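Local structure of MccB protein (Escherichia coli, 6OM4) at residues N89-R94 against N182-V187; K114-V119 against S137-I142; Y258-V263 against P341-C346; K262-L267 against H333-G338. The protein catalyses the ATP-dependent joining of adenylate to the MccA peptide through a phosphoramidate bond during biosynthesis of the antibiotic microcin C7. All blocks are in the same frame, centred on the assembly; numbering follows the deposited sequence.

Contact 1. Residues N89-R94 against N182-V187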
loop_
_atom_site.group_PDB
_atom_site.type_symbol
_atom_site.label_atom_id
_atom_site.label_comp_id
_atom_site.label_asym_id
_atom_site.label_seq_id
_atom_site.Cartn_x
_atom_site.Cartn_y
_atom_site.Cartn_z
ATOM N N ASN A 89 9.868 -16.788 -17.516
ATOM C CA ASN A 89 10.677 -17.110 -16.342
ATOM C C ASN A 89 9.850 -16.759 -15.086
ATOM O O ASN A 89 9.209 -17.658 -14.550
ATOM C CB ASN A 89 12.070 -16.484 -16.460
ATOM C CG ASN A 89 12.919 -16.582 -15.209
ATOM O OD1 ASN A 89 13.314 -17.672 -14.789
ATOM N ND2 ASN A 89 13.222 -15.435 -14.619
ATOM N N ASN A 90 9.830 -15.488 -14.645
ATOM C CA ASN A 90 9.149 -15.078 -13.379
ATOM C C ASN A 90 8.276 -13.839 -13.618
ATOM O O ASN A 90 8.783 -12.729 -13.826
ATOM C CB ASN A 90 10.153 -14.787 -12.248
ATOM C CG ASN A 90 9.535 -14.278 -10.958
ATOM O OD1 ASN A 90 8.317 -14.301 -10.747
ATOM N ND2 ASN A 90 10.379 -13.749 -10.088
ATOM N N ARG A 91 6.957 -14.039 -13.561
ATOM C CA ARG A 91 5.983 -12.949 -13.862
ATOM C C ARG A 91 6.160 -11.789 -12.869
ATOM O O ARG A 91 5.865 -10.645 -13.205
ATOM C CB ARG A 91 4.536 -13.456 -13.846
ATOM C CG ARG A 91 4.047 -13.998 -12.506
ATOM C CD ARG A 91 2.595 -14.458 -12.508
ATOM N NE ARG A 91 1.715 -13.381 -12.927
ATOM C CZ ARG A 91 0.622 -13.526 -13.639
ATOM N NH1 ARG A 91 0.306 -14.728 -14.109
ATOM N NH2 ARG A 91 -0.134 -12.462 -13.870
ATOM N N TYR A 92 6.630 -12.093 -11.651
ATOM C CA TYR A 92 6.814 -11.080 -10.575
ATOM C C TYR A 92 8.213 -10.452 -10.575
ATOM O O TYR A 92 8.582 -9.750 -9.618
ATOM C CB TYR A 92 6.536 -11.705 -9.200
ATOM C CG TYR A 92 5.208 -12.428 -9.109
ATOM C CD1 TYR A 92 4.009 -11.747 -9.218
ATOM C CD2 TYR A 92 5.142 -13.801 -8.941
ATOM C CE1 TYR A 92 2.784 -12.401 -9.181
ATOM C CE2 TYR A 92 3.934 -14.466 -8.886
ATOM C CZ TYR A 92 2.735 -13.769 -9.017
ATOM O OH TYR A 92 1.539 -14.414 -8.914
ATOM N N SER A 93 8.990 -10.656 -11.636
ATOM C CA SER A 93 10.427 -10.315 -11.595
ATOM C C SER A 93 10.640 -8.816 -11.335
ATOM O O SER A 93 11.582 -8.512 -10.679
ATOM C CB SER A 93 11.182 -10.818 -12.819
ATOM O OG SER A 93 10.968 -9.957 -13.912
ATOM N N ARG A 94 9.756 -7.903 -11.786
ATOM C CA ARG A 94 9.975 -6.453 -11.520
ATOM C C ARG A 94 9.714 -6.145 -10.040
ATOM O O ARG A 94 10.413 -5.338 -9.427
ATOM C CB ARG A 94 9.133 -5.542 -12.412
ATOM C CG ARG A 94 9.328 -5.790 -13.901
ATOM C CD ARG A 94 10.787 -5.750 -14.312
ATOM N NE ARG A 94 10.969 -5.713 -15.762
ATOM C CZ ARG A 94 11.276 -6.751 -16.534
ATOM N NH1 ARG A 94 11.565 -7.922 -15.995
ATOM N NH2 ARG A 94 11.204 -6.636 -17.851
ATOM N N ASN A 182 -4.283 -12.588 -13.572
ATOM C CA ASN A 182 -3.475 -13.555 -12.843
ATOM C C ASN A 182 -4.311 -14.808 -12.541
ATOM O O ASN A 182 -5.096 -14.836 -11.598
ATOM C CB ASN A 182 -2.868 -12.967 -11.567
ATOM C CG ASN A 182 -1.782 -13.843 -11.009
ATOM O OD1 ASN A 182 -1.693 -15.010 -11.399
ATOM N ND2 ASN A 182 -0.912 -13.266 -10.190
ATOM N N SER A 183 -4.105 -15.853 -13.326
ATOM C CA SER A 183 -4.918 -17.042 -13.213
ATOM C C SER A 183 -4.337 -17.996 -12.165
ATOM O O SER A 183 -4.920 -19.048 -11.938
ATOM C CB SER A 183 -5.076 -17.714 -14.527
ATOM O OG SER A 183 -3.818 -18.009 -15.086
ATOM N N GLU A 184 -3.245 -17.595 -11.510
ATOM C CA GLU A 184 -2.545 -18.415 -10.491
ATOM C C GLU A 184 -3.141 -18.167 -9.083
ATOM O O GLU A 184 -2.782 -18.876 -8.157
ATOM C CB GLU A 184 -1.030 -18.143 -10.531
ATOM C CG GLU A 184 -0.378 -18.407 -11.902
ATOM C CD GLU A 184 1.110 -18.081 -12.095
ATOM O OE1 GLU A 184 1.880 -18.095 -11.093
ATOM O OE2 GLU A 184 1.514 -17.779 -13.266
ATOM N N ILE A 185 -4.040 -17.187 -8.912
ATOM C CA ILE A 185 -4.571 -16.855 -7.594
ATOM C C ILE A 185 -6.014 -17.354 -7.472
ATOM O O ILE A 185 -6.603 -17.833 -8.428
ATOM C CB ILE A 185 -4.476 -15.345 -7.306
ATOM C CG1 ILE A 185 -5.483 -14.563 -8.151
ATOM C CG2 ILE A 185 -3.050 -14.858 -7.483
ATOM C CD1 ILE A 185 -5.592 -13.134 -7.777
ATOM N N SER A 186 -6.556 -17.224 -6.260
ATOM C CA SER A 186 -7.922 -17.627 -5.922
ATOM C C SER A 186 -8.740 -16.378 -5.611
ATOM O O SER A 186 -8.278 -15.547 -4.803
ATOM C CB SER A 186 -7.879 -18.566 -4.738
ATOM O OG SER A 186 -9.183 -19.036 -4.434
ATOM N N VAL A 187 -9.939 -16.254 -6.212
ATOM C CA VAL A 187 -10.846 -15.135 -5.959
ATOM C C VAL A 187 -12.233 -15.697 -5.672
ATOM O O VAL A 187 -12.683 -16.581 -6.385
ATOM C CB VAL A 187 -10.904 -14.174 -7.164
ATOM C CG1 VAL A 187 -11.802 -12.991 -6.869
ATOM C CG2 VAL A 187 -9.500 -13.726 -7.576
HETATM O O HOH W 1 1.468 -16.939 -8.030
#
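The guanidinium of Arg91 lies flat on the side-chain amide of Asn182, the two planes only 7° apart. Asn182 OD1 sits 3.3 Å above the guanidinium plane, displaced toward its rim; the near-parallel planes make this a stack, and the approach of OD1 to NH1 is too poorly angled for a hydrogen bond. CG of Arg91 lies between the backbone N and the carbonyl carbon (chi1 62°) and covers the centre of the Tyr92 ring, 3.5 Å above it. At the guanidinium edge, in plane, NH1 makes a long, weak salt bridge to Glu184 OE2 (3.4 Å), while NH2 bonds to the carbonyl of Arg181. Tyr92 and Asn182 meet tip to tip: Asn182 ND2 donates to Tyr92 OH at 3.0 Å and 166°, and also bonds to Ala135 O. A water 2.7 Å from Tyr92 OH donates to Glu184 OE1 over 3.3 Å. Asn182 OD1 accepts from Glu184 N (3.0 Å), which ties the stacked amide to the backbone two residues on. That bond defines an Asx turn within the type I turn 182-185, joining helix 170-181 to strand 186-191, an edge strand of the Rossmann-like ThiF sheet.

Contact 2. Residues K114-V119 against S137-I142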
loop_
_atom_site.group_PDB
_atom_site.type_symbol
_atom_site.label_atom_id
_atom_site.label_comp_id
_atom_site.label_asym_id
_atom_site.label_seq_id
_atom_site.Cartn_x
_atom_site.Cartn_y
_atom_site.Cartn_z
ATOM N N LYS A 114 1.828 -15.042 -1.462
ATOM C CA LYS A 114 1.121 -16.227 -1.959
ATOM C C LYS A 114 0.246 -16.846 -0.859
ATOM O O LYS A 114 -0.813 -17.382 -1.169
ATOM C CB LYS A 114 2.119 -17.248 -2.499
ATOM C CG LYS A 114 1.460 -18.434 -3.182
ATOM C CD LYS A 114 2.434 -19.462 -3.719
ATOM C CE LYS A 114 1.828 -20.316 -4.821
ATOM N NZ LYS A 114 2.517 -21.626 -4.953
ATOM N N ASN A 115 0.712 -16.835 0.390
ATOM C CA ASN A 115 0.035 -17.537 1.501
ATOM C C ASN A 115 -1.038 -16.657 2.157
ATOM O O ASN A 115 -1.757 -17.115 3.046
ATOM C CB ASN A 115 1.035 -17.991 2.570
ATOM C CG ASN A 115 1.865 -19.186 2.142
ATOM O OD1 ASN A 115 1.634 -19.768 1.081
ATOM N ND2 ASN A 115 2.849 -19.544 2.951
ATOM N N ALA A 116 -1.151 -15.393 1.731
ATOM C CA ALA A 116 -2.036 -14.399 2.323
ATOM C C ALA A 116 -3.456 -14.458 1.746
ATOM O O ALA A 116 -3.678 -14.865 0.600
ATOM C CB ALA A 116 -1.481 -13.027 2.077
ATOM N N LYS A 117 -4.397 -14.013 2.580
ATOM C CA LYS A 117 -5.791 -13.812 2.236
ATOM C C LYS A 117 -6.167 -12.370 2.540
ATOM O O LYS A 117 -5.966 -11.858 3.672
ATOM C CB LYS A 117 -6.626 -14.821 3.030
ATOM C CG LYS A 117 -8.134 -14.766 2.846
ATOM C CD LYS A 117 -8.866 -15.676 3.862
ATOM C CE LYS A 117 -10.134 -16.238 3.264
ATOM N NZ LYS A 117 -11.018 -16.853 4.282
ATOM N N VAL A 118 -6.744 -11.685 1.540
ATOM C CA VAL A 118 -7.169 -10.331 1.729
ATOM C C VAL A 118 -8.666 -10.213 1.391
ATOM O O VAL A 118 -9.101 -10.737 0.371
ATOM C CB VAL A 118 -6.330 -9.358 0.865
ATOM C CG1 VAL A 118 -6.850 -7.943 0.953
ATOM C CG2 VAL A 118 -4.836 -9.437 1.234
ATOM N N VAL A 119 -9.401 -9.436 2.200
ATOM C CA VAL A 119 -10.800 -9.074 1.977
ATOM C C VAL A 119 -10.832 -7.670 1.389
ATOM O O VAL A 119 -10.214 -6.759 1.910
ATOM C CB VAL A 119 -11.612 -9.124 3.288
ATOM C CG1 VAL A 119 -12.963 -8.460 3.137
ATOM C CG2 VAL A 119 -11.759 -10.533 3.785
ATOM N N SER A 137 0.299 -8.643 -8.047
ATOM C CA SER A 137 1.460 -8.821 -7.175
ATOM C C SER A 137 1.474 -10.212 -6.545
ATOM O O SER A 137 2.423 -10.559 -5.856
ATOM C CB SER A 137 1.580 -7.718 -6.146
ATOM O OG SER A 137 2.055 -6.546 -6.800
ATOM N N GLY A 138 0.425 -11.011 -6.771
ATOM C CA GLY A 138 0.457 -12.423 -6.319
ATOM C C GLY A 138 -0.079 -12.688 -4.919
ATOM O O GLY A 138 0.204 -13.773 -4.340
ATOM N N ILE A 139 -0.918 -11.800 -4.367
ATOM C CA ILE A 139 -1.706 -12.140 -3.184
ATOM C C ILE A 139 -2.570 -13.374 -3.534
ATOM O O ILE A 139 -3.320 -13.399 -4.528
ATOM C CB ILE A 139 -2.590 -10.967 -2.701
ATOM C CG1 ILE A 139 -1.771 -9.830 -2.090
ATOM C CG2 ILE A 139 -3.641 -11.478 -1.714
ATOM C CD1 ILE A 139 -1.260 -10.151 -0.700
ATOM N N GLY A 140 -2.461 -14.425 -2.716
ATOM C CA GLY A 140 -2.926 -15.750 -3.110
ATOM C C GLY A 140 -4.449 -15.881 -3.135
ATOM O O GLY A 140 -4.971 -16.688 -3.904
ATOM N N GLU A 141 -5.137 -15.186 -2.222
ATOM C CA GLU A 141 -6.581 -15.293 -2.057
ATOM C C GLU A 141 -7.197 -13.927 -1.805
ATOM O O GLU A 141 -6.839 -13.260 -0.867
ATOM C CB GLU A 141 -6.970 -16.235 -0.920
ATOM C CG GLU A 141 -8.411 -16.683 -1.034
ATOM C CD GLU A 141 -8.886 -17.683 0.009
ATOM O OE1 GLU A 141 -8.017 -18.273 0.719
ATOM O OE2 GLU A 141 -10.123 -17.867 0.107
ATOM N N ILE A 142 -8.142 -13.556 -2.679
ATOM C CA ILE A 142 -8.838 -12.310 -2.615
ATOM C C ILE A 142 -10.353 -12.581 -2.511
ATOM O O ILE A 142 -10.939 -13.340 -3.313
ATOM C CB ILE A 142 -8.504 -11.423 -3.830
ATOM C CG1 ILE A 142 -6.997 -11.161 -3.947
ATOM C CG2 ILE A 142 -9.319 -10.150 -3.761
ATOM C CD1 ILE A 142 -6.623 -10.268 -5.125
#
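Lys117 lies alongside Glu141 on one face of the sheet, both side chains pointing the same way, and its CE comes to 3.6 Å from Glu141 OE2. CG is anti to the backbone N in each residue (chi1 179° in Lys117), which starts the two chains side by side. The opposite charges may attract weakly, but at 4.4 Å between Lys117 NZ and Glu141 OE2 they form no salt bridge. The strands carrying them run parallel, with Lys117 paired to Glu141 and Val118 to Ile142. Val118 N donates to Glu141 O at 2.9 Å and 166°, whereas the bond from Glu141 N to Ala116 O, 3.2 Å, is weak. Val118 and Ile142 face the other side, where Val118 CG2 meets Ile139 CG2 at 3.8 Å, the side chains crossing at about a right angle; Ile139 CD1 also touches Ala116 CB at 4.0 Å. Two glycines shape the approach to the second strand. Gly138, with positive phi (90°), ends the preceding helix in a Schellman motif, and Gly140 brings its CA within 3.3 Å of Lys114 O, in a CA-H...O contact where a CB would clash. The segments hold the start of each parallel strand of the beta-alpha-beta unit 117-121, 125-136, 141-146. Leu134 of its helix and Ile310 of helix 292-311 both pack on Val118 and Ile139, and strand 208-211 pairs with the other edge of strand 117-121 through the Val119 backbone.

Contact 3. Residues Y258-V263 against P341-C346. With ZN (zinc ion), chain E.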
loop_
_atom_site.group_PDB
_atom_site.type_symbol
_atom_site.label_atom_id
_atom_site.label_comp_id
_atom_site.label_asym_id
_atom_site.label_seq_id
_atom_site.Cartn_x
_atom_site.Cartn_y
_atom_site.Cartn_z
ATOM N N TYR A 258 -9.050 3.870 14.835
ATOM C CA TYR A 258 -9.673 5.052 14.259
ATOM C C TYR A 258 -10.140 6.062 15.320
ATOM O O TYR A 258 -10.188 7.257 15.030
ATOM C CB TYR A 258 -10.841 4.614 13.383
ATOM C CG TYR A 258 -11.350 5.666 12.417
ATOM C CD1 TYR A 258 -10.703 5.940 11.228
ATOM C CD2 TYR A 258 -12.533 6.326 12.676
ATOM C CE1 TYR A 258 -11.198 6.871 10.329
ATOM C CE2 TYR A 258 -13.052 7.257 11.785
ATOM C CZ TYR A 258 -12.394 7.502 10.596
ATOM O OH TYR A 258 -12.942 8.420 9.731
ATOM N N GLU A 259 -10.412 5.595 16.549
ATOM C CA GLU A 259 -11.011 6.470 17.611
ATOM C C GLU A 259 -9.994 6.858 18.695
ATOM O O GLU A 259 -10.299 7.662 19.566
ATOM C CB GLU A 259 -12.248 5.769 18.163
ATOM C CG GLU A 259 -13.276 5.616 17.060
ATOM C CD GLU A 259 -14.741 5.608 17.422
ATOM O OE1 GLU A 259 -15.097 6.030 18.549
ATOM O OE2 GLU A 259 -15.502 5.132 16.576
ATOM N N CYS A 260 -8.760 6.374 18.599
ATOM C CA CYS A 260 -7.785 6.658 19.658
ATOM C C CYS A 260 -7.605 8.165 19.831
ATOM O O CYS A 260 -7.658 8.677 20.961
ATOM C CB CYS A 260 -6.417 6.050 19.363
ATOM S SG CYS A 260 -6.253 4.319 19.870
ATOM N N GLN A 261 -7.347 8.856 18.716
ATOM C CA GLN A 261 -7.135 10.294 18.727
ATOM C C GLN A 261 -8.366 10.939 18.095
ATOM O O GLN A 261 -9.003 10.354 17.226
ATOM C CB GLN A 261 -5.869 10.691 17.964
ATOM C CG GLN A 261 -4.675 9.821 18.305
ATOM C CD GLN A 261 -4.157 10.168 19.672
ATOM O OE1 GLN A 261 -4.245 11.322 20.097
ATOM N NE2 GLN A 261 -3.610 9.180 20.364
ATOM N N LYS A 262 -8.673 12.151 18.528
ATOM C CA LYS A 262 -9.975 12.724 18.242
ATOM C C LYS A 262 -9.800 13.835 17.213
ATOM O O LYS A 262 -10.036 15.004 17.506
ATOM C CB LYS A 262 -10.621 13.169 19.559
ATOM C CG LYS A 262 -10.634 12.052 20.587
ATOM C CD LYS A 262 -11.438 12.308 21.845
ATOM C CE LYS A 262 -11.377 11.130 22.801
ATOM N NZ LYS A 262 -11.548 9.836 22.093
ATOM N N VAL A 263 -9.375 13.440 16.010
ATOM C CA VAL A 263 -9.005 14.381 14.985
ATOM C C VAL A 263 -10.144 14.500 13.963
ATOM O O VAL A 263 -10.438 15.574 13.475
ATOM C CB VAL A 263 -7.684 13.992 14.288
ATOM C CG1 VAL A 263 -7.062 15.207 13.619
ATOM C CG2 VAL A 263 -6.685 13.333 15.225
ATOM N N PRO A 341 -3.836 5.072 25.659
ATOM C CA PRO A 341 -4.127 4.118 26.743
ATOM C C PRO A 341 -5.547 4.284 27.327
ATOM O O PRO A 341 -6.066 3.393 28.047
ATOM C CB PRO A 341 -3.048 4.443 27.796
ATOM C CG PRO A 341 -2.706 5.887 27.548
ATOM C CD PRO A 341 -2.846 6.088 26.048
ATOM N N VAL A 342 -6.197 5.376 26.916
ATOM C CA VAL A 342 -7.491 5.832 27.374
ATOM C C VAL A 342 -8.541 5.732 26.237
ATOM O O VAL A 342 -9.678 6.245 26.322
ATOM C CB VAL A 342 -7.191 7.257 27.901
ATOM C CG1 VAL A 342 -7.885 8.392 27.177
ATOM C CG2 VAL A 342 -7.338 7.318 29.408
ATOM N N CYS A 343 -8.189 5.053 25.141
ATOM C CA CYS A 343 -9.141 4.870 24.024
ATOM C C CYS A 343 -10.335 4.062 24.531
ATOM O O CYS A 343 -10.151 2.981 25.075
ATOM C CB CYS A 343 -8.534 4.149 22.819
ATOM S SG CYS A 343 -9.725 3.992 21.461
ATOM N N SER A 344 -11.557 4.583 24.359
ATOM C CA SER A 344 -12.739 3.856 24.835
ATOM C C SER A 344 -12.960 2.572 24.028
ATOM O O SER A 344 -13.671 1.684 24.468
ATOM C CB SER A 344 -13.959 4.729 24.812
ATOM O OG SER A 344 -14.264 5.092 23.465
ATOM N N VAL A 345 -12.358 2.471 22.831
ATOM C CA VAL A 345 -12.535 1.272 22.006
ATOM C C VAL A 345 -11.426 0.248 22.282
ATOM O O VAL A 345 -11.725 -0.878 22.561
ATOM C CB VAL A 345 -12.627 1.630 20.509
ATOM C CG1 VAL A 345 -12.805 0.381 19.656
ATOM C CG2 VAL A 345 -13.780 2.587 20.268
ATOM N N CYS A 346 -10.157 0.638 22.149
ATOM C CA CYS A 346 -9.079 -0.321 22.063
ATOM C C CYS A 346 -8.134 -0.245 23.282
ATOM O O CYS A 346 -7.242 -1.041 23.396
ATOM C CB CYS A 346 -8.322 -0.139 20.740
ATOM S SG CYS A 346 -7.150 1.248 20.733
HETATM ZN ZN ZN E . -8.260 3.165 19.898
HETATM O O HOH W 2 -11.656 6.833 22.318
#
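Cys260, Cys343 and Cys346 meet at a zinc ion, and metal coordination carries the contact. The bonds from zinc to Cys260 SG and Cys343 SG are both 2.3 Å and that to Cys346 SG is 2.4 Å; Cys257 supplies the fourth sulfur. The three side chains reach the metal through different first torsions: SG is beside the backbone N and anti to the carbonyl carbon in Cys260 (chi1 -85°), anti to the backbone N in Cys343, and between N and the carbonyl carbon in Cys346. Hydrogen bonding forms a second shell. Two backbone amides converge on Cys343 SG, Cys346 N at 3.5 Å and 165° and, more weakly, Val345 N at 3.3 Å, which would help to offset negative charge on a thiolate. A water adds a polar bridge between the loops: it donates to Glu259 O at 3.2 Å, accepts from Ser344 N at 3.0 Å, and takes a weak bond from Lys262 NZ. Van der Waals contact is slight, with Val345 CG2 against CB and OE1 of Glu259, both at 4.1 Å; the other carboxylate oxygen, OE2, bonds to Asn221. The paired CxxC sequences make this a Cys4 zinc site, which clamps the loop following strand 243-250 to the chain beyond strand 332-336, with Val228 of helix 219-230 packing against Val345 and Cys346.

Contact 4. Residues K262-L267 against H333-G338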
loop_
_atom_site.group_PDB
_atom_site.type_symbol
_atom_site.label_atom_id
_atom_site.label_comp_id
_atom_site.label_asym_id
_atom_site.label_seq_id
_atom_site.Cartn_x
_atom_site.Cartn_y
_atom_site.Cartn_z
ATOM N N LYS A 262 -8.673 12.151 18.528
ATOM C CA LYS A 262 -9.975 12.724 18.242
ATOM C C LYS A 262 -9.800 13.835 17.213
ATOM O O LYS A 262 -10.036 15.004 17.506
ATOM C CB LYS A 262 -10.621 13.169 19.559
ATOM C CG LYS A 262 -10.634 12.052 20.587
ATOM C CD LYS A 262 -11.438 12.308 21.845
ATOM C CE LYS A 262 -11.377 11.130 22.801
ATOM N NZ LYS A 262 -11.548 9.836 22.093
ATOM N N VAL A 263 -9.375 13.440 16.010
ATOM C CA VAL A 263 -9.005 14.381 14.985
ATOM C C VAL A 263 -10.144 14.500 13.963
ATOM O O VAL A 263 -10.438 15.574 13.475
ATOM C CB VAL A 263 -7.684 13.992 14.288
ATOM C CG1 VAL A 263 -7.062 15.207 13.619
ATOM C CG2 VAL A 263 -6.685 13.333 15.225
ATOM N N VAL A 264 -10.785 13.387 13.637
ATOM C CA VAL A 264 -11.833 13.397 12.607
ATOM C C VAL A 264 -13.171 13.699 13.289
ATOM O O VAL A 264 -13.406 13.240 14.409
ATOM C CB VAL A 264 -11.847 12.071 11.826
ATOM C CG1 VAL A 264 -12.751 12.116 10.601
ATOM C CG2 VAL A 264 -10.450 11.672 11.401
ATOM N N ALA A 265 -14.025 14.513 12.648
ATOM C CA ALA A 265 -15.373 14.790 13.188
ATOM C C ALA A 265 -16.115 13.463 13.390
ATOM O O ALA A 265 -16.007 12.562 12.580
ATOM C CB ALA A 265 -16.156 15.687 12.256
ATOM N N ASP A 266 -16.877 13.334 14.470
ATOM C CA ASP A 266 -17.761 12.158 14.561
ATOM C C ASP A 266 -19.227 12.538 14.778
ATOM O O ASP A 266 -20.072 11.645 14.668
ATOM C CB ASP A 266 -17.312 11.180 15.644
ATOM C CG ASP A 266 -17.333 11.784 17.024
ATOM O OD1 ASP A 266 -17.283 13.024 17.126
ATOM O OD2 ASP A 266 -17.422 11.002 17.985
ATOM N N LEU A 267 -19.545 13.803 15.079
ATOM C CA LEU A 267 -20.956 14.213 15.109
ATOM C C LEU A 267 -21.331 14.891 13.787
ATOM O O LEU A 267 -21.081 16.091 13.593
ATOM C CB LEU A 267 -21.267 15.134 16.292
ATOM C CG LEU A 267 -22.701 15.695 16.281
ATOM C CD1 LEU A 267 -23.739 14.582 16.115
ATOM C CD2 LEU A 267 -23.018 16.499 17.537
ATOM N N HIS A 333 -0.114 15.447 4.351
ATOM C CA HIS A 333 -0.300 15.691 5.775
ATOM C C HIS A 333 -0.804 14.423 6.475
ATOM O O HIS A 333 -1.725 13.796 5.991
ATOM C CB HIS A 333 -1.301 16.840 5.971
ATOM C CG HIS A 333 -1.481 17.189 7.400
ATOM N ND1 HIS A 333 -2.502 16.653 8.171
ATOM C CD2 HIS A 333 -0.711 17.932 8.223
ATOM C CE1 HIS A 333 -2.380 17.094 9.410
ATOM N NE2 HIS A 333 -1.280 17.883 9.463
ATOM N N SER A 334 -0.228 14.082 7.637
ATOM C CA SER A 334 -0.624 12.900 8.424
ATOM C C SER A 334 -1.407 13.373 9.652
ATOM O O SER A 334 -0.957 14.292 10.344
ATOM C CB SER A 334 0.580 12.080 8.887
ATOM O OG SER A 334 1.411 11.760 7.787
ATOM N N GLN A 335 -2.558 12.758 9.905
ATOM C CA GLN A 335 -3.235 12.881 11.183
ATOM C C GLN A 335 -2.709 11.758 12.082
ATOM O O GLN A 335 -2.720 10.585 11.709
ATOM C CB GLN A 335 -4.750 12.769 11.053
ATOM C CG GLN A 335 -5.414 13.866 10.241
ATOM C CD GLN A 335 -6.855 13.519 9.928
ATOM O OE1 GLN A 335 -7.268 12.361 9.917
ATOM N NE2 GLN A 335 -7.659 14.543 9.695
ATOM N N ASN A 336 -2.305 12.122 13.290
ATOM C CA ASN A 336 -1.771 11.182 14.231
ATOM C C ASN A 336 -2.910 10.294 14.732
ATOM O O ASN A 336 -3.872 10.793 15.298
ATOM C CB ASN A 336 -1.085 11.987 15.329
ATOM C CG ASN A 336 -0.439 11.144 16.404
ATOM O OD1 ASN A 336 -0.631 9.935 16.466
ATOM N ND2 ASN A 336 0.321 11.793 17.270
ATOM N N MET A 337 -2.807 8.980 14.508
ATOM C CA MET A 337 -3.718 8.005 15.107
ATOM C C MET A 337 -2.923 6.954 15.908
ATOM O O MET A 337 -3.174 5.748 15.821
ATOM C CB MET A 337 -4.570 7.333 14.031
ATOM C CG MET A 337 -5.559 8.292 13.354
ATOM S SD MET A 337 -6.804 7.435 12.399
ATOM C CE MET A 337 -8.022 8.739 12.263
ATOM N N GLY A 338 -1.936 7.416 16.680
ATOM C CA GLY A 338 -1.214 6.552 17.618
ATOM C C GLY A 338 -2.107 6.061 18.753
ATOM O O GLY A 338 -3.175 6.616 19.029
#
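Val263 and Gln335 mark the nearest approach of the two backbones, their CA atoms 7.1 Å apart, too far for strand pairing. Residues 262-267 form an irregular loop; 333-336 belong to one of the two outermost strands of the large sheet, and the chain turns just past it, where Asn336 OD1 accepts from Gly338 N (2.8 Å, 161°) in an Asx turn. The contact across is therefore made by side chains, with one backbone carbonyl. Val263 and Gln335 slide past each other in opposite directions, Val263 CG1 lying 4.0 Å from Gln335 CG, while the other methyl, CG2, rests 3.8 Å from Asn336 O. Val264 crosses both Gln335 and Met337 at about a right angle: its CG2 is 3.6 Å from Gln335 OE1 and 3.9 Å from Met337 CE. With Val264 CG1 anti to the backbone N (chi1 -170°), CG2 is the methyl left to meet them. The polar end of Gln335 is engaged elsewhere, OE1 with Arg322 NH1 and NE2 with the backbone of the bound peptide. The valines thus supply apolar contact beside an amide gripped at both ends, and Val263, Val264 and Ala265 themselves touch the peptide, which implies that this junction forms part of the peptide-binding surface.

Past the N-terminal region, the chain enters at 89-94, the opening segment of contact 1, whose loop closes only at 182-187. Contact 2 falls wholly within that span, closing the shorter loop from 114-119 to 137-142. The two touch through the sheet, Ser186 N lying 2.9 Å from Gly140 O where strands 186-191 and 141-146 run together. Contacts 3 and 4 come after both and start from overlapping segments; contact 4 closes first, at 333-338, as the inner loop, and contact 3 at 341-346. They join the loop after strand 243-250 to strand 332-336 and the chain beyond it. Contacts 1 and 4 reach the two outermost strands of one sheet, their centres about 37 Å apart.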